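Local atomic coordinates of Mn transporter subunit (PDB entry 3UJP), a protein that binds manganese and probably delivers it to a membrane transporter, as the periplasmic solute-binding subunit of a manganese uptake system. Residues A[170-175]-A[282-287]; A[42-47]-A[144-149]; A[76-81]-A[96-101]; A[32-37]-A[151-156]; A[241-246]-A[256-261]. All coordinates share one frame; numbering follows the deposited sequence.

The five contacts illustrate how a two-lobed metal-binding protein is built from packing clusters, four of them linked in a chain of contacts and one apart. Interactions 2 and 4 share helix 136-153 and lie about 9 Å apart, centre to centre. Interaction 1 adjoins interaction 2, where Phe284 N probably donates a hydrogen bond to Asp43 OD2 at 2.6 Å. Interaction 3 touches interaction 4 as Ala78 and Ala81 pack on Lys33 and Leu35 of strand 33-36. Interaction 5 lies on the opposite side of the chain's centre from interactions 2, 3 and 4. The manganese, held by His66, His131, Glu197 and Asp272, lies about 12 Å from the side chain of Phe284 and about 14 Å from that of Met44.

Interaction 1: residues A[170-175]-A[282-287]; sequences EQLKAI and PTFLDL
Leu172 and Leu285 meet with their side chains crossed at about a right angle, and the touching branches are the two CD1 methyls, Leu172 CD1 lying 3.6 Å from Leu285 CD1. The other branch of Leu285 is used as well. Its CD2 methyl sits against Gln171, 3.7 Å from Gln171 OE1, so the two methyls of Leu285 are shared out between successive residues of helix 158-183. Gln171 reaches it with CG anti to its own carbonyl carbon (chi1 -62°) and the chain extended beyond, which lays the aliphatic stem and then the amide across the leucine, again nearly at right angles. More loosely, Leu172 CD1 approaches the ring of Phe284 obliquely, 4.4 Å from Phe284 CE2. The start of helix 284-296 is fixed by Thr283 at the N-cap, whose OG1 accepts from Asp286 N at 3.3 Å along a nearly straight bond (164°). Tyr168 packs on both Phe284 and Leu285, while Leu140 and Val143 of helix 136-153 also pack on Leu172. Thr111 and Glu112 of a second subunit pack on Gln171 and Leu285. The cap of Thr283 belongs to the helix start and not to the joint between the helices; with no hydrogen bond across it, that joint depends on the close fit of carbon atoms, and the polar end of Gln171 merely borders it.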
# COMPACT_ATOMS: atom_id res chain seq x y z
N GLU A 170 -12.38 -1.95 20.96
CA GLU A 170 -13.61 -2.68 21.19
C GLU A 170 -13.51 -4.15 20.82
O GLU A 170 -14.10 -4.99 21.47
CB GLU A 170 -14.73 -2.05 20.38
CG GLU A 170 -15.74 -3.08 19.94
CD GLU A 170 -16.71 -2.55 18.91
OE1 GLU A 170 -16.34 -2.51 17.71
OE2 GLU A 170 -17.84 -2.20 19.31
N GLN A 171 -12.78 -4.46 19.76
CA GLN A 171 -12.64 -5.85 19.33
C GLN A 171 -11.63 -6.58 20.18
O GLN A 171 -11.63 -7.80 20.23
CB GLN A 171 -12.19 -5.93 17.87
CG GLN A 171 -13.15 -5.32 16.89
CD GLN A 171 -12.46 -5.00 15.60
OE1 GLN A 171 -11.27 -5.24 15.47
NE2 GLN A 171 -13.20 -4.45 14.63
N LEU A 172 -10.75 -5.81 20.83
CA LEU A 172 -9.84 -6.34 21.85
C LEU A 172 -10.62 -6.82 23.09
O LEU A 172 -10.30 -7.89 23.64
CB LEU A 172 -8.85 -5.27 22.28
CG LEU A 172 -7.37 -5.30 21.92
CD1 LEU A 172 -6.92 -6.63 21.35
CD2 LEU A 172 -7.08 -4.19 20.95
N LYS A 173 -11.60 -6.02 23.53
CA LYS A 173 -12.42 -6.38 24.70
C LYS A 173 -13.30 -7.62 24.47
O LYS A 173 -13.41 -8.49 25.33
CB LYS A 173 -13.22 -5.18 25.22
CG LYS A 173 -12.32 -3.98 25.60
CD LYS A 173 -12.90 -2.64 25.15
CE LYS A 173 -12.64 -1.54 26.17
NZ LYS A 173 -13.13 -0.20 25.71
N ALA A 174 -13.86 -7.72 23.27
CA ALA A 174 -14.57 -8.93 22.89
C ALA A 174 -13.74 -10.18 23.10
O ALA A 174 -14.15 -11.06 23.84
CB ALA A 174 -15.06 -8.84 21.45
N ILE A 175 -12.59 -10.28 22.45
CA ILE A 175 -11.78 -11.50 22.55
C ILE A 175 -11.17 -11.70 23.93
O ILE A 175 -10.82 -12.81 24.28
CB ILE A 175 -10.65 -11.58 21.49
CG1 ILE A 175 -9.51 -10.67 21.87
CG2 ILE A 175 -11.14 -11.25 20.10
CD1 ILE A 175 -8.53 -11.35 22.73
N PRO A 282 -2.54 -14.81 10.95
CA PRO A 282 -2.02 -13.80 10.05
C PRO A 282 -2.28 -12.41 10.65
O PRO A 282 -1.82 -11.43 10.06
CB PRO A 282 -2.85 -14.00 8.80
CG PRO A 282 -4.20 -14.36 9.36
CD PRO A 282 -3.92 -15.19 10.59
N THR A 283 -2.99 -12.32 11.78
CA THR A 283 -3.22 -11.04 12.45
C THR A 283 -3.14 -11.07 13.98
O THR A 283 -3.26 -12.11 14.58
CB THR A 283 -4.56 -10.39 11.99
OG1 THR A 283 -5.67 -10.84 12.80
CG2 THR A 283 -4.79 -10.67 10.49
N PHE A 284 -2.92 -9.92 14.63
CA PHE A 284 -2.78 -9.98 16.09
C PHE A 284 -3.99 -10.60 16.78
O PHE A 284 -3.83 -11.48 17.62
CB PHE A 284 -2.50 -8.63 16.73
CG PHE A 284 -2.34 -8.73 18.23
CD1 PHE A 284 -1.61 -9.76 18.79
CD2 PHE A 284 -2.93 -7.81 19.09
CE1 PHE A 284 -1.45 -9.87 20.15
CE2 PHE A 284 -2.78 -7.92 20.47
CZ PHE A 284 -2.04 -8.95 21.00
N LEU A 285 -5.18 -10.11 16.45
CA LEU A 285 -6.41 -10.71 16.96
C LEU A 285 -6.45 -12.23 16.69
O LEU A 285 -6.59 -13.00 17.61
CB LEU A 285 -7.64 -9.99 16.41
CG LEU A 285 -8.22 -8.84 17.23
CD1 LEU A 285 -7.22 -8.32 18.21
CD2 LEU A 285 -8.71 -7.72 16.36
N ASP A 286 -6.29 -12.67 15.45
CA ASP A 286 -6.15 -14.11 15.21
C ASP A 286 -5.11 -14.76 16.14
O ASP A 286 -5.30 -15.88 16.56
CB ASP A 286 -5.81 -14.45 13.74
CG ASP A 286 -6.91 -14.03 12.76
OD1 ASP A 286 -6.54 -13.41 11.73
OD2 ASP A 286 -8.11 -14.31 12.99
N LEU A 287 -4.02 -14.06 16.46
CA LEU A 287 -2.98 -14.63 17.32
C LEU A 287 -3.49 -14.98 18.70
O LEU A 287 -3.31 -16.10 19.14
CB LEU A 287 -1.73 -13.73 17.46
CG LEU A 287 -0.59 -14.19 18.41
CD1 LEU A 287 0.78 -13.92 17.79
CD2 LEU A 287 -0.66 -13.58 19.82

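Interaction 2: residues A[42-47]-A[144-149]; sequences ADMVQN and ENIRQA
The backbones of helix 39-49 and helix 136-153 come nearest at Val45 and Ile146, whose CA atoms are 6.5 Å apart. This is helix-on-helix packing within the alpha/beta N-terminal part of the fold, both helices lying beside the parallel sheet that contains strand 33-36. Such a close approach is served by a small apolar cluster in which the CB of Ile146 is directed toward the other helix while Met44 and Val45 present themselves from its flank. With CG1 anti to the carbonyl carbon (chi1 -64°) and CD1 extended beyond it, Ile146 pushes its terminal methyl between the two partners. Its CD1 meets Val45 CG1 at 3.6 Å and Met44 CE at 4.1 Å. Met44 is bent at chi3, which turns CE toward the isoleucine. Both Met44 and Val45 cross Ile146 at about a right angle, and Val45 CG1 also touches CG1 and CG2 of Ile146. An alanine here in place of Ile146 is likely to open a gap between the helices, leaving the methyls of Met44 and Val45 without their shared partner. Around the cluster, Phe150 packs on Val45, Tyr142 and Val143 on Met44, and Leu110 on Ile146, so the apolar surface continues past the contact. At the far end of the segment, Asn47 ND2 donates back to Asp43 O at 3.1 Å, the donor standing 38° above the carbonyl plane.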
# COMPACT_ATOMS: atom_id res chain seq x y z
N ALA A 42 3.34 -4.58 13.96
CA ALA A 42 2.99 -4.02 12.66
C ALA A 42 1.48 -4.12 12.38
O ALA A 42 0.89 -3.18 11.84
CB ALA A 42 3.83 -4.64 11.53
N ASP A 43 0.87 -5.24 12.76
CA ASP A 43 -0.56 -5.49 12.58
C ASP A 43 -1.43 -4.68 13.53
O ASP A 43 -2.47 -4.19 13.15
CB ASP A 43 -0.88 -6.97 12.74
CG ASP A 43 -2.36 -7.26 12.63
OD1 ASP A 43 -2.89 -7.25 11.50
OD2 ASP A 43 -3.01 -7.50 13.68
N MET A 44 -0.98 -4.54 14.78
CA MET A 44 -1.64 -3.67 15.75
C MET A 44 -1.66 -2.21 15.33
O MET A 44 -2.67 -1.52 15.53
CB MET A 44 -0.93 -3.72 17.09
CG MET A 44 -0.89 -5.06 17.72
SD MET A 44 -0.32 -4.93 19.44
CE MET A 44 -1.15 -3.43 19.98
N VAL A 45 -0.56 -1.68 14.79
CA VAL A 45 -0.58 -0.29 14.38
C VAL A 45 -1.32 -0.15 13.06
O VAL A 45 -2.13 0.77 12.88
CB VAL A 45 0.81 0.39 14.32
CG1 VAL A 45 1.57 0.17 15.61
CG2 VAL A 45 1.61 -0.11 13.16
N GLN A 46 -1.07 -1.07 12.13
CA GLN A 46 -1.79 -1.02 10.86
C GLN A 46 -3.29 -0.99 11.15
O GLN A 46 -4.08 -0.51 10.34
CB GLN A 46 -1.39 -2.18 9.93
CG GLN A 46 -2.42 -2.48 8.81
CD GLN A 46 -2.36 -1.51 7.59
OE1 GLN A 46 -2.30 -0.28 7.73
NE2 GLN A 46 -2.39 -2.09 6.39
N ASN A 47 -3.67 -1.47 12.33
CA ASN A 47 -5.07 -1.49 12.68
C ASN A 47 -5.61 -0.19 13.24
O ASN A 47 -6.81 0.02 13.21
CB ASN A 47 -5.43 -2.70 13.54
CG ASN A 47 -6.09 -3.80 12.72
OD1 ASN A 47 -7.20 -3.62 12.23
ND2 ASN A 47 -5.39 -4.94 12.54
N GLU A 144 -3.63 2.41 22.64
CA GLU A 144 -3.91 3.80 22.92
C GLU A 144 -2.70 4.62 22.61
O GLU A 144 -2.81 5.69 22.01
CB GLU A 144 -4.27 3.99 24.38
CG GLU A 144 -4.20 5.44 24.77
CD GLU A 144 -5.39 6.22 24.27
OE1 GLU A 144 -6.22 5.63 23.54
OE2 GLU A 144 -5.49 7.42 24.61
N ASN A 145 -1.53 4.13 23.02
CA ASN A 145 -0.27 4.88 22.80
C ASN A 145 0.08 5.03 21.33
O ASN A 145 0.74 5.98 20.93
CB ASN A 145 0.90 4.25 23.56
CG ASN A 145 0.69 4.24 25.06
OD1 ASN A 145 0.10 5.16 25.63
ND2 ASN A 145 1.18 3.19 25.71
N ILE A 146 -0.37 4.06 20.54
CA ILE A 146 -0.29 4.13 19.09
C ILE A 146 -1.18 5.24 18.60
O ILE A 146 -0.88 5.90 17.60
CB ILE A 146 -0.80 2.85 18.45
CG1 ILE A 146 0.07 1.65 18.83
CG2 ILE A 146 -0.86 3.03 16.97
CD1 ILE A 146 -0.53 0.29 18.49
N ARG A 147 -2.28 5.46 19.32
CA ARG A 147 -3.25 6.45 18.90
C ARG A 147 -2.66 7.83 19.12
O ARG A 147 -2.57 8.63 18.19
CB ARG A 147 -4.56 6.29 19.67
CG ARG A 147 -5.81 6.73 18.91
CD ARG A 147 -6.80 7.29 19.91
NE ARG A 147 -6.26 8.48 20.55
CZ ARG A 147 -6.72 9.01 21.68
NH1 ARG A 147 -6.15 10.09 22.17
NH2 ARG A 147 -7.74 8.45 22.32
N GLN A 148 -2.22 8.09 20.35
CA GLN A 148 -1.61 9.39 20.68
C GLN A 148 -0.42 9.73 19.79
O GLN A 148 -0.19 10.90 19.47
CB GLN A 148 -1.16 9.44 22.14
CG GLN A 148 -2.25 9.33 23.18
CD GLN A 148 -1.67 9.14 24.57
OE1 GLN A 148 -0.47 9.33 24.79
NE2 GLN A 148 -2.52 8.76 25.53
N ALA A 149 0.33 8.71 19.41
CA ALA A 149 1.54 8.90 18.63
C ALA A 149 1.18 9.37 17.24
O ALA A 149 1.93 10.14 16.63
CB ALA A 149 2.33 7.62 18.56

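Interaction 3: residues A[76-81]-A[96-101]; sequences VKAQDA and EQFLGN. With ZN (zinc ion), chain G.
Phe98 is carried to Ala78 by a first torsion that sets its CG anti to the backbone N (chi1 180°) and a second near 86° that sets the turn of the ring about CB-CG, with CE2 and CZ nearest Ala78. The ring thereby extends from helix 95-100 toward helix 72-80, where the Ala78 methyl is directed at it. Ala78 CB lies 3.3 Å from both CE2 and CZ of Phe98, an oblique approach at the outer end of the ring. A second, looser meeting lies further along the helices. The chain of Gln79, extended beyond CG, brings NE2 to 3.7 Å from the backbone oxygen Asn101 O. On the far side of helix 95-100, Glu96 takes another course: with CG anti to its backbone N (chi1 -173°) and the chain stretched, it holds a zinc ion through a single oxygen, OE2 at 1.9 Å, while OE1 stays 3.2 Å from the metal. Because Glu96 also touches a crystal neighbour, this zinc may well belong to the packing of the crystal. Within the fold, Phe98 is framed by an edge-to-face partner, Trp94, and by Asp74, Ile75, Ile58 and Pro70. Leu35 of strand 33-36 packs on the backbone N of Ala78 and on Ala81, which joins helix 72-80 and the residue after it to the sheet, and Asp80, at the end of that helix, forms a salt bridge with Lys173 of a third subunit.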
# COMPACT_ATOMS: atom_id res chain seq x y z
N VAL A 76 18.58 2.06 6.32
CA VAL A 76 18.14 3.01 5.30
C VAL A 76 16.68 3.39 5.56
O VAL A 76 16.36 4.58 5.66
CB VAL A 76 18.38 2.50 3.83
CG1 VAL A 76 17.26 1.57 3.36
CG2 VAL A 76 18.50 3.67 2.88
N LYS A 77 15.81 2.38 5.70
CA LYS A 77 14.39 2.61 5.96
C LYS A 77 14.24 3.56 7.11
O LYS A 77 13.80 4.67 6.93
CB LYS A 77 13.64 1.31 6.24
CG LYS A 77 13.32 0.50 4.98
CD LYS A 77 12.61 -0.83 5.31
CE LYS A 77 13.57 -1.84 5.97
NZ LYS A 77 12.92 -3.12 6.43
N ALA A 78 14.64 3.12 8.29
CA ALA A 78 14.58 3.95 9.49
C ALA A 78 14.80 5.47 9.32
O ALA A 78 14.00 6.27 9.83
CB ALA A 78 15.54 3.41 10.55
N GLN A 79 15.86 5.88 8.64
CA GLN A 79 16.15 7.31 8.49
C GLN A 79 15.14 8.04 7.60
O GLN A 79 15.03 9.27 7.65
CB GLN A 79 17.59 7.52 8.00
CG GLN A 79 18.13 6.37 7.17
CD GLN A 79 19.64 6.38 7.09
OE1 GLN A 79 20.24 5.94 6.10
NE2 GLN A 79 20.28 6.90 8.13
N ASP A 80 14.41 7.25 6.81
CA ASP A 80 13.39 7.73 5.86
C ASP A 80 11.95 7.63 6.35
O ASP A 80 11.03 8.15 5.71
CB ASP A 80 13.49 6.93 4.57
CG ASP A 80 14.47 7.53 3.61
OD1 ASP A 80 15.63 7.75 4.01
OD2 ASP A 80 14.05 7.80 2.46
N ALA A 81 11.74 6.94 7.45
CA ALA A 81 10.46 6.84 8.10
C ALA A 81 10.15 8.19 8.76
O ALA A 81 11.08 8.96 8.99
CB ALA A 81 10.52 5.74 9.13
N GLU A 96 18.20 0.29 20.58
CA GLU A 96 19.06 1.37 21.08
C GLU A 96 20.12 1.78 20.05
O GLU A 96 20.29 2.95 19.71
CB GLU A 96 19.74 0.93 22.38
CG GLU A 96 20.53 2.01 23.11
CD GLU A 96 21.27 1.48 24.35
OE1 GLU A 96 22.51 1.61 24.40
OE2 GLU A 96 20.61 0.96 25.28
N GLN A 97 20.83 0.78 19.55
CA GLN A 97 21.94 1.02 18.66
C GLN A 97 21.50 1.42 17.26
O GLN A 97 22.08 2.29 16.62
CB GLN A 97 22.74 -0.26 18.58
CG GLN A 97 23.94 -0.14 17.75
CD GLN A 97 25.05 -0.89 18.39
OE1 GLN A 97 25.63 -1.80 17.79
NE2 GLN A 97 25.34 -0.55 19.65
N PHE A 98 20.47 0.72 16.78
CA PHE A 98 19.84 0.98 15.49
C PHE A 98 19.32 2.41 15.48
O PHE A 98 19.47 3.14 14.52
CB PHE A 98 18.67 0.01 15.32
CG PHE A 98 17.92 0.17 14.03
CD1 PHE A 98 18.34 -0.48 12.88
CD2 PHE A 98 16.76 0.93 13.98
CE1 PHE A 98 17.65 -0.35 11.68
CE2 PHE A 98 16.05 1.06 12.78
CZ PHE A 98 16.50 0.43 11.63
N LEU A 99 18.70 2.78 16.59
CA LEU A 99 18.12 4.09 16.76
C LEU A 99 19.20 5.15 16.66
O LEU A 99 19.10 6.09 15.88
CB LEU A 99 17.44 4.18 18.13
CG LEU A 99 16.57 5.40 18.33
CD1 LEU A 99 15.53 5.47 17.21
CD2 LEU A 99 15.92 5.40 19.72
N GLY A 100 20.25 4.97 17.45
CA GLY A 100 21.32 5.94 17.51
C GLY A 100 21.89 6.41 16.18
O GLY A 100 22.52 7.47 16.11
N ASN A 101 21.64 5.65 15.13
CA ASN A 101 22.21 5.98 13.84
C ASN A 101 21.25 6.51 12.80
O ASN A 101 21.49 6.40 11.62
CB ASN A 101 23.11 4.89 13.27
CG ASN A 101 22.40 3.63 12.99
OD1 ASN A 101 22.08 2.88 13.90
ND2 ASN A 101 22.18 3.35 11.72
ZN ZN G . 21.00 0.96 27.18

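Interaction 4: residues A[32-37]-A[151-156]; sequences KKVLTT and VELDPD
Asp154 OD2 receives a weak hydrogen bond from Asn157 ND2 and at the same time borders the aliphatic part of Lys32, 4.1 Å from Lys32 CG. The aspartate is the first residue after helix 136-153 to abandon helical torsions, and its neighbour Leu153 makes the main apolar contact. Leu153 CD2 rests 3.7 Å from Lys32 CB and 4.0 Å from Val34 CG2, thus bridging the end of the helix and the start of strand 33-36. Val34 and Leu153 run past one another in opposite directions, whereas Lys32 and Leu153 cross obliquely. Lys32 lays only CB and CG against Leu153 CD2; the bend at chi2 (-53°) then carries the rest of the chain away from that methyl, and NZ ends 6.6 Å from Asp154 OD1. Leu53 packs on Lys32, Val34 and Asp154 alike. The strand itself is an inner one of the parallel sheet: backbone hydrogen bonds link Val34 to Val54 and Glu56 on one flank and Leu35 to Leu83 and Leu85 on the other. Although a lysine and an aspartate adjoin, the contact is thus held by carbon packing, with the opposite charges probably adding no more than a weak, longer-range attraction.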
# COMPACT_ATOMS: atom_id res chain seq x y z
N LYS A 32 2.16 9.71 5.58
CA LYS A 32 3.32 9.55 6.50
C LYS A 32 3.92 8.13 6.44
O LYS A 32 3.35 7.24 5.83
CB LYS A 32 2.98 9.95 7.95
CG LYS A 32 2.63 11.42 8.16
CD LYS A 32 3.70 12.37 7.60
CE LYS A 32 3.32 13.85 7.83
NZ LYS A 32 4.32 14.79 7.20
N LYS A 33 5.09 7.91 7.03
CA LYS A 33 5.66 6.57 7.01
C LYS A 33 6.01 6.08 8.41
O LYS A 33 6.83 6.69 9.10
CB LYS A 33 6.88 6.52 6.09
CG LYS A 33 6.71 5.59 4.89
CD LYS A 33 7.60 4.32 5.00
CE LYS A 33 9.11 4.66 4.88
NZ LYS A 33 9.99 3.46 4.99
N VAL A 34 5.40 4.99 8.85
CA VAL A 34 5.58 4.51 10.22
C VAL A 34 6.27 3.15 10.26
O VAL A 34 5.89 2.23 9.54
CB VAL A 34 4.24 4.44 10.97
CG1 VAL A 34 4.45 3.88 12.35
CG2 VAL A 34 3.64 5.80 11.06
N LEU A 35 7.29 3.03 11.10
CA LEU A 35 8.09 1.80 11.14
C LEU A 35 7.97 1.08 12.49
O LEU A 35 8.03 1.72 13.55
CB LEU A 35 9.56 2.12 10.84
CG LEU A 35 10.22 1.04 9.99
CD1 LEU A 35 9.73 1.16 8.53
CD2 LEU A 35 11.75 1.10 10.08
N THR A 36 7.79 -0.24 12.46
CA THR A 36 7.75 -1.00 13.70
C THR A 36 8.74 -2.15 13.71
O THR A 36 9.05 -2.75 12.69
CB THR A 36 6.35 -1.52 14.09
OG1 THR A 36 5.73 -2.17 12.97
CG2 THR A 36 5.47 -0.38 14.52
N THR A 37 9.21 -2.46 14.91
CA THR A 37 10.23 -3.45 15.12
C THR A 37 9.86 -4.82 14.58
O THR A 37 10.56 -5.37 13.71
CB THR A 37 10.60 -3.53 16.58
OG1 THR A 37 9.41 -3.60 17.38
CG2 THR A 37 11.33 -2.26 16.94
N VAL A 151 -1.88 10.93 16.34
CA VAL A 151 -2.56 12.23 16.33
C VAL A 151 -1.53 13.37 16.29
O VAL A 151 -1.73 14.37 15.58
CB VAL A 151 -3.50 12.42 17.53
CG1 VAL A 151 -4.40 11.23 17.69
CG2 VAL A 151 -2.71 12.66 18.81
N GLU A 152 -0.44 13.20 17.04
CA GLU A 152 0.68 14.14 17.01
C GLU A 152 1.43 14.01 15.71
O GLU A 152 1.76 15.01 15.09
CB GLU A 152 1.63 13.91 18.17
CG GLU A 152 0.95 13.98 19.52
CD GLU A 152 1.90 13.56 20.63
OE1 GLU A 152 3.09 13.37 20.33
OE2 GLU A 152 1.45 13.42 21.80
N LEU A 153 1.69 12.78 15.29
CA LEU A 153 2.34 12.60 13.98
C LEU A 153 1.55 13.29 12.86
O LEU A 153 2.11 14.11 12.12
CB LEU A 153 2.58 11.13 13.61
CG LEU A 153 3.46 11.10 12.34
CD1 LEU A 153 4.90 11.58 12.65
CD2 LEU A 153 3.50 9.76 11.59
N ASP A 154 0.26 12.94 12.74
CA ASP A 154 -0.63 13.40 11.66
C ASP A 154 -1.94 13.90 12.22
O ASP A 154 -2.96 13.23 12.09
CB ASP A 154 -0.92 12.26 10.68
CG ASP A 154 -1.46 12.76 9.33
OD1 ASP A 154 -1.87 13.95 9.22
OD2 ASP A 154 -1.48 11.94 8.38
N PRO A 155 -1.94 15.09 12.81
CA PRO A 155 -3.14 15.61 13.46
C PRO A 155 -4.27 15.87 12.46
O PRO A 155 -5.44 15.93 12.87
CB PRO A 155 -2.64 16.93 14.08
CG PRO A 155 -1.52 17.35 13.19
CD PRO A 155 -0.84 16.07 12.78
N ASP A 156 -3.93 16.02 11.17
CA ASP A 156 -4.95 16.22 10.14
C ASP A 156 -6.00 15.10 10.19
O ASP A 156 -7.21 15.34 10.14
CB ASP A 156 -4.30 16.31 8.74
CG ASP A 156 -3.42 17.55 8.55
OD1 ASP A 156 -3.46 18.46 9.41
OD2 ASP A 156 -2.70 17.60 7.53

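Interaction 5: residues A[241-246]-A[256-261]; sequences PTIFCE and QVAQAT
Ile243, the second residue of strand 242-246, meets Val257 and Ala258. Pro241 precedes the strand; Thr242 opens it and donates its hydroxyl to Gly298 O. Then comes Ile243, aimed at the opposite segment. Its CG1 lies between the backbone N and the carbonyl carbon (chi1 69°), and the chain then runs out extended, so the CD1 methyl does all the touching: it is 3.5 Å from Val257 CG2 and 3.7 Å from Ala258 CB. The isoleucine and valine cross at a slant. Phe244 packs on Leu269, Cys245 is joined to Cys196 by the disulfide, and Glu246 accepts a hydrogen bond from the backbone N of Glu197, a manganese ligand. Strands 242-246 and 264-269 are parallel, and helix 252-256, with the loop that holds Val257 and Ala258, carries the chain between them in a beta-alpha-beta crossover. Val231 and Ile232 of helix 225-236 continue the packing round Val257. The strand thus divides its work: Ile243 seats the crossover by apolar contact alone, while the disulfide and the bond of Glu246 to the backbone of Glu197 tie its later part to the segment that carries a manganese ligand, and probably help to place it.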
# COMPACT_ATOMS: atom_id res chain seq x y z
N PRO A 241 -0.67 -32.86 29.90
CA PRO A 241 -0.90 -33.62 28.67
C PRO A 241 -0.23 -33.04 27.39
O PRO A 241 0.31 -33.83 26.60
CB PRO A 241 -2.43 -33.67 28.57
CG PRO A 241 -2.92 -32.53 29.38
CD PRO A 241 -1.91 -32.30 30.47
N THR A 242 -0.26 -31.71 27.19
CA THR A 242 0.35 -31.11 26.00
C THR A 242 1.35 -29.96 26.27
O THR A 242 1.11 -29.06 27.10
CB THR A 242 -0.72 -30.61 25.01
OG1 THR A 242 -1.66 -31.66 24.72
CG2 THR A 242 -0.05 -30.18 23.72
N ILE A 243 2.47 -30.00 25.55
CA ILE A 243 3.53 -29.01 25.70
C ILE A 243 3.86 -28.29 24.39
O ILE A 243 3.91 -28.91 23.33
CB ILE A 243 4.80 -29.66 26.26
CG1 ILE A 243 5.42 -30.59 25.23
CG2 ILE A 243 4.48 -30.45 27.54
CD1 ILE A 243 6.64 -31.36 25.76
N PHE A 244 4.11 -26.98 24.48
CA PHE A 244 4.22 -26.13 23.30
C PHE A 244 5.51 -25.38 23.18
O PHE A 244 6.15 -25.07 24.17
CB PHE A 244 3.11 -25.10 23.29
CG PHE A 244 1.77 -25.69 23.43
CD1 PHE A 244 1.06 -25.52 24.60
CD2 PHE A 244 1.24 -26.46 22.42
CE1 PHE A 244 -0.18 -26.09 24.75
CE2 PHE A 244 0.01 -27.03 22.56
CZ PHE A 244 -0.71 -26.84 23.73
N CYS A 245 5.85 -25.05 21.93
CA CYS A 245 6.96 -24.16 21.60
C CYS A 245 6.40 -22.90 20.97
O CYS A 245 5.18 -22.69 20.94
CB CYS A 245 7.92 -24.84 20.62
SG CYS A 245 9.64 -24.50 20.94
N GLU A 246 7.29 -22.05 20.47
CA GLU A 246 6.86 -20.89 19.70
C GLU A 246 7.55 -20.89 18.37
O GLU A 246 8.57 -21.56 18.18
CB GLU A 246 7.14 -19.57 20.43
CG GLU A 246 6.42 -19.44 21.74
CD GLU A 246 7.05 -20.27 22.81
OE1 GLU A 246 8.28 -20.19 22.96
OE2 GLU A 246 6.33 -21.03 23.48
N GLN A 256 12.52 -32.81 22.92
CA GLN A 256 13.26 -33.66 23.88
C GLN A 256 12.39 -34.06 25.07
O GLN A 256 12.18 -35.25 25.33
CB GLN A 256 14.52 -32.94 24.41
CG GLN A 256 15.70 -32.78 23.43
CD GLN A 256 16.95 -32.20 24.11
OE1 GLN A 256 17.23 -32.48 25.28
NE2 GLN A 256 17.70 -31.37 23.38
N VAL A 257 11.91 -33.07 25.81
CA VAL A 257 11.07 -33.31 26.98
C VAL A 257 9.74 -33.99 26.61
O VAL A 257 8.92 -34.30 27.48
CB VAL A 257 10.83 -31.99 27.78
CG1 VAL A 257 11.56 -30.83 27.13
CG2 VAL A 257 9.34 -31.70 27.94
N ALA A 258 9.54 -34.24 25.32
CA ALA A 258 8.30 -34.84 24.83
C ALA A 258 8.44 -36.34 24.59
O ALA A 258 7.59 -37.13 25.03
CB ALA A 258 7.84 -34.13 23.56
N GLN A 259 9.51 -36.73 23.90
CA GLN A 259 9.76 -38.14 23.61
C GLN A 259 10.39 -38.84 24.80
O GLN A 259 10.85 -39.98 24.69
CB GLN A 259 10.66 -38.28 22.38
CG GLN A 259 9.91 -38.23 21.06
CD GLN A 259 9.91 -36.85 20.43
OE1 GLN A 259 8.85 -36.31 20.10
NE2 GLN A 259 11.09 -36.28 20.26
N ALA A 260 10.42 -38.16 25.94
CA ALA A 260 11.00 -38.72 27.16
C ALA A 260 10.06 -38.54 28.35
O ALA A 260 10.25 -39.15 29.40
CB ALA A 260 12.35 -38.09 27.44
N THR A 261 9.04 -37.70 28.17
CA THR A 261 8.08 -37.43 29.23
C THR A 261 6.75 -38.13 28.95
O THR A 261 6.06 -38.57 29.88
CB THR A 261 7.82 -35.93 29.40
OG1 THR A 261 8.34 -35.49 30.66
CG2 THR A 261 6.34 -35.62 29.34